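Local coordinates for protein Rd1NTF2_05_I64F_A80G_T94P_D101K_L106W (Synthetic construct, PDB 6W3F) that is a de novo designed NTF2-like protein, probably intended as a scaffold for a designed pocket, with no known natural function, at residues T6-R19 with I63-L77. Residues are numbered along the deposited sequence; the frame is centred on the assembly and turned at random.
Sequences TARKIIKTLLDIMR and ISFTLKSLHNHNGRL
The side chains of Thr-6 and Leu-77 pass side by side, pointing opposite ways, with Thr-6 CG2 3.8 Å from Leu-77 CD1. CG2 stands anti to the backbone N and faces Leu-77, while chi1 of -59° sets OG1 beside that N for polar work: the hydroxyl takes a hydrogen bond from a water that in turn accepts one from Asn-72 ND2, and it also bonds to Glu-3 O. Ala-7, the next residue, offers only a methyl group, whose CB lies 4.0 Å from Leu-70 CD2 and, more distantly, touches Leu-67 CD2. Ile-10 meets Leu-77 tip to tip, CD1 against CD1 at 4.0 Å, and both side chains also rest on Phe-100 of strand 90-103. The segment axes run nearly antiparallel (163°) and come within 9.3 Å, placing the N-terminal helix along the edge strand 62-73, one of the two outermost of the curved sheet, the helix-on-sheet packing of the NTF2-like fold. A classic beta bulge, Lys-68 and Ser-69 facing Gln-80, interrupts that strand. Ile-11 crosses Phe-65 at about a right angle; its CD1 packs at the ring edge, near the ring plane, 3.7 Å from Phe-65 CD2. Leu-15 spreads its two methyls along the strand, CD1 near Phe-65 N and CD2 4.3 Å from Ile-63 CG1. At the far end Arg-19, extended from CG to NE, sends NH2 to Ile-63 O in a short bond of 2.6 Å with an N-H...O angle of 166°; the oxygen lies near the guanidinium plane, and NE adds a weak second bond. Leu-15 CB sits over one face of that guanidinium, while a longer salt bridge, Arg-19 NH1 to Asp-16 OD1 at 3.5 Å, probably helps to hold it, Asp-16 being itself linked through OD2 to Lys-12 NZ.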
loop_
_atom_site.group_PDB
_atom_site.type_symbol
_atom_site.label_atom_id
_atom_site.label_comp_id
_atom_site.label_asym_id
_atom_site.label_seq_id
_atom_site.Cartn_x
_atom_site.Cartn_y
_atom_site.Cartn_z
ATOM N N THR A 6 -4.463 -13.944 3.780
ATOM C CA THR A 6 -3.661 -13.209 2.806
ATOM C C THR A 6 -3.764 -11.706 3.044
ATOM O O THR A 6 -2.754 -11.013 3.198
ATOM C CB THR A 6 -4.110 -13.548 1.375
ATOM O OG1 THR A 6 -3.971 -14.948 1.138
ATOM C CG2 THR A 6 -3.276 -12.772 0.348
ATOM N N ALA A 7 -4.993 -11.189 3.102
ATOM C CA ALA A 7 -5.174 -9.745 3.167
ATOM C C ALA A 7 -4.535 -9.154 4.423
ATOM O O ALA A 7 -3.743 -8.211 4.338
ATOM C CB ALA A 7 -6.652 -9.403 3.085
ATOM N N ARG A 8 -4.864 -9.691 5.600
ATOM C CA ARG A 8 -4.279 -9.169 6.831
ATOM C C ARG A 8 -2.755 -9.157 6.762
ATOM O O ARG A 8 -2.106 -8.186 7.181
ATOM C CB ARG A 8 -4.751 -10.017 8.017
ATOM C CG ARG A 8 -4.235 -9.528 9.365
ATOM C CD ARG A 8 -4.058 -10.681 10.340
ATOM N NE ARG A 8 -2.992 -11.576 9.906
ATOM C CZ ARG A 8 -1.707 -11.392 10.191
ATOM N NH1 ARG A 8 -1.325 -10.342 10.913
ATOM N NH2 ARG A 8 -0.809 -12.256 9.755
ATOM N N LYS A 9 -2.165 -10.234 6.262
ATOM C CA LYS A 9 -0.713 -10.327 6.184
ATOM C C LYS A 9 -0.127 -9.270 5.246
ATOM O O LYS A 9 0.870 -8.608 5.578
ATOM C CB LYS A 9 -0.318 -11.732 5.731
ATOM C CG LYS A 9 1.187 -12.034 5.866
ATOM N N ILE A 10 -0.722 -9.101 4.067
ATOM C CA ILE A 10 -0.221 -8.097 3.133
ATOM C C ILE A 10 -0.272 -6.709 3.769
ATOM O O ILE A 10 0.676 -5.927 3.665
ATOM C CB ILE A 10 -1.011 -8.143 1.812
ATOM C CG1 ILE A 10 -0.626 -9.411 1.045
ATOM C CG2 ILE A 10 -0.747 -6.882 1.007
ATOM C CD1 ILE A 10 -1.433 -9.626 -0.227
ATOM N N ILE A 11 -1.395 -6.373 4.440
ATOM C CA ILE A 11 -1.545 -5.050 5.041
ATOM C C ILE A 11 -0.461 -4.816 6.088
ATOM O O ILE A 11 0.160 -3.752 6.126
ATOM C CB ILE A 11 -2.960 -4.887 5.642
ATOM C CG1 ILE A 11 -3.995 -4.943 4.508
ATOM C CG2 ILE A 11 -3.105 -3.583 6.418
ATOM C CD1 ILE A 11 -5.402 -5.053 4.948
ATOM N N LYS A 12 -0.233 -5.792 6.968
ATOM C CA LYS A 12 0.735 -5.591 8.044
ATOM C C LYS A 12 2.163 -5.483 7.499
ATOM O O LYS A 12 2.961 -4.635 7.943
ATOM C CB LYS A 12 0.641 -6.729 9.064
ATOM C CG LYS A 12 1.610 -6.550 10.248
ATOM C CD LYS A 12 1.331 -7.546 11.372
ATOM C CE LYS A 12 2.080 -7.158 12.650
ATOM N NZ LYS A 12 3.536 -6.937 12.395
ATOM N N THR A 13 2.530 -6.377 6.583
ATOM C CA THR A 13 3.857 -6.294 5.968
ATOM C C THR A 13 4.042 -4.913 5.364
ATOM O O THR A 13 5.014 -4.212 5.662
ATOM C CB THR A 13 4.025 -7.382 4.909
ATOM O OG1 THR A 13 3.870 -8.670 5.521
ATOM C CG2 THR A 13 5.404 -7.305 4.240
ATOM N N LEU A 14 3.064 -4.476 4.567
ATOM C CA LEU A 14 3.183 -3.185 3.900
ATOM C C LEU A 14 3.288 -2.060 4.920
ATOM O O LEU A 14 4.143 -1.181 4.797
ATOM C CB LEU A 14 2.009 -2.952 2.959
ATOM C CG LEU A 14 2.357 -2.807 1.484
ATOM C CD1 LEU A 14 1.167 -2.336 0.643
ATOM C CD2 LEU A 14 3.554 -1.863 1.296
ATOM N N LEU A 15 2.422 -2.076 5.944
ATOM C CA LEU A 15 2.434 -1.010 6.942
ATOM C C LEU A 15 3.753 -0.971 7.697
ATOM O O LEU A 15 4.296 0.106 7.971
ATOM C CB LEU A 15 1.287 -1.192 7.934
ATOM C CG LEU A 15 -0.142 -0.822 7.513
ATOM C CD1 LEU A 15 -1.116 -1.176 8.632
ATOM C CD2 LEU A 15 -0.210 0.658 7.145
ATOM N N ASP A 16 4.268 -2.134 8.071
ATOM C CA ASP A 16 5.543 -2.181 8.775
ATOM C C ASP A 16 6.695 -1.712 7.882
ATOM O O ASP A 16 7.602 -1.027 8.352
ATOM C CB ASP A 16 5.783 -3.596 9.299
ATOM C CG ASP A 16 4.841 -3.960 10.444
ATOM O OD1 ASP A 16 4.107 -3.060 10.898
ATOM O OD2 ASP A 16 4.830 -5.133 10.887
ATOM N N ILE A 17 6.683 -2.053 6.598
ATOM C CA ILE A 17 7.705 -1.520 5.698
ATOM C C ILE A 17 7.627 0.004 5.662
ATOM O O ILE A 17 8.630 0.706 5.842
ATOM C CB ILE A 17 7.559 -2.139 4.292
ATOM C CG1 ILE A 17 7.948 -3.627 4.340
ATOM C CG2 ILE A 17 8.399 -1.368 3.281
ATOM C CD1 ILE A 17 7.668 -4.385 3.069
ATOM N N MET A 18 6.424 0.547 5.475
ATOM C CA MET A 18 6.299 1.997 5.368
ATOM C C MET A 18 6.666 2.688 6.672
ATOM O O MET A 18 7.355 3.710 6.657
ATOM C CB MET A 18 4.879 2.368 4.941
ATOM C CG MET A 18 4.632 2.067 3.479
ATOM S SD MET A 18 2.925 2.266 3.022
ATOM C CE MET A 18 3.031 1.955 1.268
ATOM N N ARG A 19 6.212 2.153 7.807
ATOM C CA ARG A 19 6.586 2.720 9.097
ATOM C C ARG A 19 8.099 2.734 9.267
ATOM O O ARG A 19 8.669 3.715 9.758
ATOM C CB ARG A 19 5.930 1.925 10.226
ATOM C CG ARG A 19 4.432 2.174 10.345
ATOM C CD ARG A 19 3.753 1.198 11.303
ATOM N NE ARG A 19 2.299 1.386 11.365
ATOM C CZ ARG A 19 1.448 0.462 11.803
ATOM N NH1 ARG A 19 1.889 -0.718 12.225
ATOM N NH2 ARG A 19 0.147 0.718 11.832
ATOM N N ILE A 63 0.038 5.547 11.176
ATOM C CA ILE A 63 -0.637 5.181 9.942
ATOM C C ILE A 63 -1.257 3.808 10.155
ATOM O O ILE A 63 -0.615 2.902 10.691
ATOM C CB ILE A 63 0.350 5.225 8.759
ATOM C CG1 ILE A 63 -0.378 4.961 7.440
ATOM C CG2 ILE A 63 1.486 4.248 8.992
ATOM C CD1 ILE A 63 0.502 5.236 6.219
ATOM N N SER A 64 -2.516 3.665 9.783
ATOM C CA SER A 64 -3.190 2.380 9.814
ATOM C C SER A 64 -4.138 2.302 8.633
ATOM O O SER A 64 -4.401 3.303 7.962
ATOM C CB SER A 64 -3.964 2.178 11.130
ATOM O OG SER A 64 -4.815 3.274 11.383
ATOM N N PHE A 65 -4.643 1.088 8.374
ATOM C CA PHE A 65 -5.557 0.831 7.277
ATOM C C PHE A 65 -6.629 -0.138 7.742
ATOM O O PHE A 65 -6.316 -1.200 8.292
ATOM C CB PHE A 65 -4.823 0.265 6.071
ATOM C CG PHE A 65 -5.723 -0.135 4.926
ATOM C CD1 PHE A 65 -6.226 0.809 4.060
ATOM C CD2 PHE A 65 -6.031 -1.464 4.698
ATOM C CE1 PHE A 65 -7.025 0.440 2.986
ATOM C CE2 PHE A 65 -6.831 -1.842 3.610
ATOM C CZ PHE A 65 -7.321 -0.889 2.765
ATOM N N THR A 66 -7.888 0.258 7.559
ATOM C CA THR A 66 -9.040 -0.557 7.914
ATOM C C THR A 66 -9.697 -1.057 6.639
ATOM O O THR A 66 -10.238 -0.262 5.862
ATOM C CB THR A 66 -10.038 0.236 8.743
ATOM O OG1 THR A 66 -9.395 0.653 9.949
ATOM C CG2 THR A 66 -11.260 -0.606 9.038
ATOM N N LEU A 67 -9.632 -2.366 6.424
ATOM C CA LEU A 67 -10.194 -2.972 5.227
ATOM C C LEU A 67 -11.714 -2.848 5.213
ATOM O O LEU A 67 -12.386 -3.234 6.172
ATOM C CB LEU A 67 -9.787 -4.441 5.164
ATOM C CG LEU A 67 -10.179 -5.302 3.974
ATOM C CD1 LEU A 67 -9.507 -4.763 2.737
ATOM C CD2 LEU A 67 -9.765 -6.745 4.231
ATOM N N LYS A 68 -12.251 -2.325 4.103
ATOM C CA LYS A 68 -13.691 -2.280 3.862
ATOM C C LYS A 68 -14.141 -3.303 2.821
ATOM O O LYS A 68 -15.202 -3.915 2.982
ATOM C CB LYS A 68 -14.122 -0.884 3.410
ATOM C CG LYS A 68 -15.616 -0.731 3.132
ATOM N N SER A 69 -13.369 -3.516 1.752
ATOM C CA SER A 69 -13.763 -4.500 0.760
ATOM C C SER A 69 -12.528 -5.184 0.191
ATOM O O SER A 69 -11.435 -4.605 0.150
ATOM C CB SER A 69 -14.578 -3.850 -0.368
ATOM O OG SER A 69 -13.705 -3.045 -1.157
ATOM N N LEU A 70 -12.724 -6.436 -0.223
ATOM C CA LEU A 70 -11.658 -7.305 -0.699
ATOM C C LEU A 70 -12.231 -8.213 -1.775
ATOM O O LEU A 70 -13.314 -8.778 -1.606
ATOM C CB LEU A 70 -11.116 -8.162 0.436
ATOM C CG LEU A 70 -10.217 -9.332 0.046
ATOM C CD1 LEU A 70 -8.859 -8.812 -0.448
ATOM C CD2 LEU A 70 -10.042 -10.274 1.254
ATOM N N HIS A 71 -11.487 -8.373 -2.864
ATOM C CA HIS A 71 -11.779 -9.359 -3.898
ATOM C C HIS A 71 -10.439 -10.025 -4.198
ATOM O O HIS A 71 -9.477 -9.330 -4.515
ATOM C CB HIS A 71 -12.385 -8.701 -5.140
ATOM C CG HIS A 71 -12.504 -9.615 -6.325
ATOM N ND1 HIS A 71 -11.927 -9.329 -7.549
ATOM C CD2 HIS A 71 -13.136 -10.803 -6.479
ATOM C CE1 HIS A 71 -12.208 -10.301 -8.407
ATOM N NE2 HIS A 71 -12.929 -11.217 -7.781
ATOM N N ASN A 72 -10.344 -11.340 -3.961
ATOM C CA ASN A 72 -9.088 -12.087 -4.115
ATOM C C ASN A 72 -9.387 -13.377 -4.864
ATOM O O ASN A 72 -10.129 -14.232 -4.368
ATOM C CB ASN A 72 -8.434 -12.411 -2.763
ATOM C CG ASN A 72 -7.138 -13.214 -2.895
ATOM O OD1 ASN A 72 -6.478 -13.174 -3.918
ATOM N ND2 ASN A 72 -6.772 -13.937 -1.839
ATOM N N HIS A 73 -8.783 -13.540 -6.032
ATOM C CA HIS A 73 -9.015 -14.734 -6.823
ATOM C C HIS A 73 -7.930 -14.864 -7.879
ATOM O O HIS A 73 -7.498 -13.868 -8.457
ATOM C CB HIS A 73 -10.364 -14.690 -7.526
ATOM C CG HIS A 73 -10.614 -15.855 -8.435
ATOM N ND1 HIS A 73 -10.684 -17.153 -7.977
ATOM C CD2 HIS A 73 -10.835 -15.912 -9.771
ATOM C CE1 HIS A 73 -10.946 -17.961 -8.993
ATOM N NE2 HIS A 73 -11.057 -17.230 -10.089
ATOM N N ASN A 74 -7.565 -16.102 -8.176
ATOM C CA ASN A 74 -6.608 -16.390 -9.259
ATOM C C ASN A 74 -5.388 -15.471 -9.228
ATOM O O ASN A 74 -4.938 -14.963 -10.261
ATOM C CB ASN A 74 -7.320 -16.305 -10.613
ATOM C CG ASN A 74 -6.489 -16.869 -11.756
ATOM O OD1 ASN A 74 -6.329 -18.086 -11.880
ATOM N ND2 ASN A 74 -5.973 -15.985 -12.603
ATOM N N GLY A 75 -4.828 -15.264 -8.040
ATOM C CA GLY A 75 -3.634 -14.456 -7.900
ATOM C C GLY A 75 -3.800 -12.980 -8.180
ATOM O O GLY A 75 -2.812 -12.300 -8.462
ATOM N N ARG A 76 -5.030 -12.462 -8.089
ATOM C CA ARG A 76 -5.341 -11.053 -8.290
ATOM C C ARG A 76 -6.095 -10.601 -7.060
ATOM O O ARG A 76 -7.126 -11.198 -6.718
ATOM C CB ARG A 76 -6.208 -10.841 -9.537
ATOM C CG ARG A 76 -6.704 -9.408 -9.742
ATOM C CD ARG A 76 -7.586 -9.289 -10.992
ATOM N N LEU A 77 -5.595 -9.580 -6.383
ATOM C CA LEU A 77 -6.216 -9.143 -5.141
ATOM C C LEU A 77 -6.507 -7.654 -5.206
ATOM O O LEU A 77 -5.610 -6.847 -5.453
ATOM C CB LEU A 77 -5.324 -9.489 -3.949
ATOM C CG LEU A 77 -5.938 -9.269 -2.569
ATOM C CD1 LEU A 77 -5.186 -10.135 -1.588
ATOM C CD2 LEU A 77 -5.850 -7.834 -2.189
HETATM O O HOH W 1 -4.780 -16.052 -1.360
HETATM O O HOH W 2 2.209 4.109 12.203
#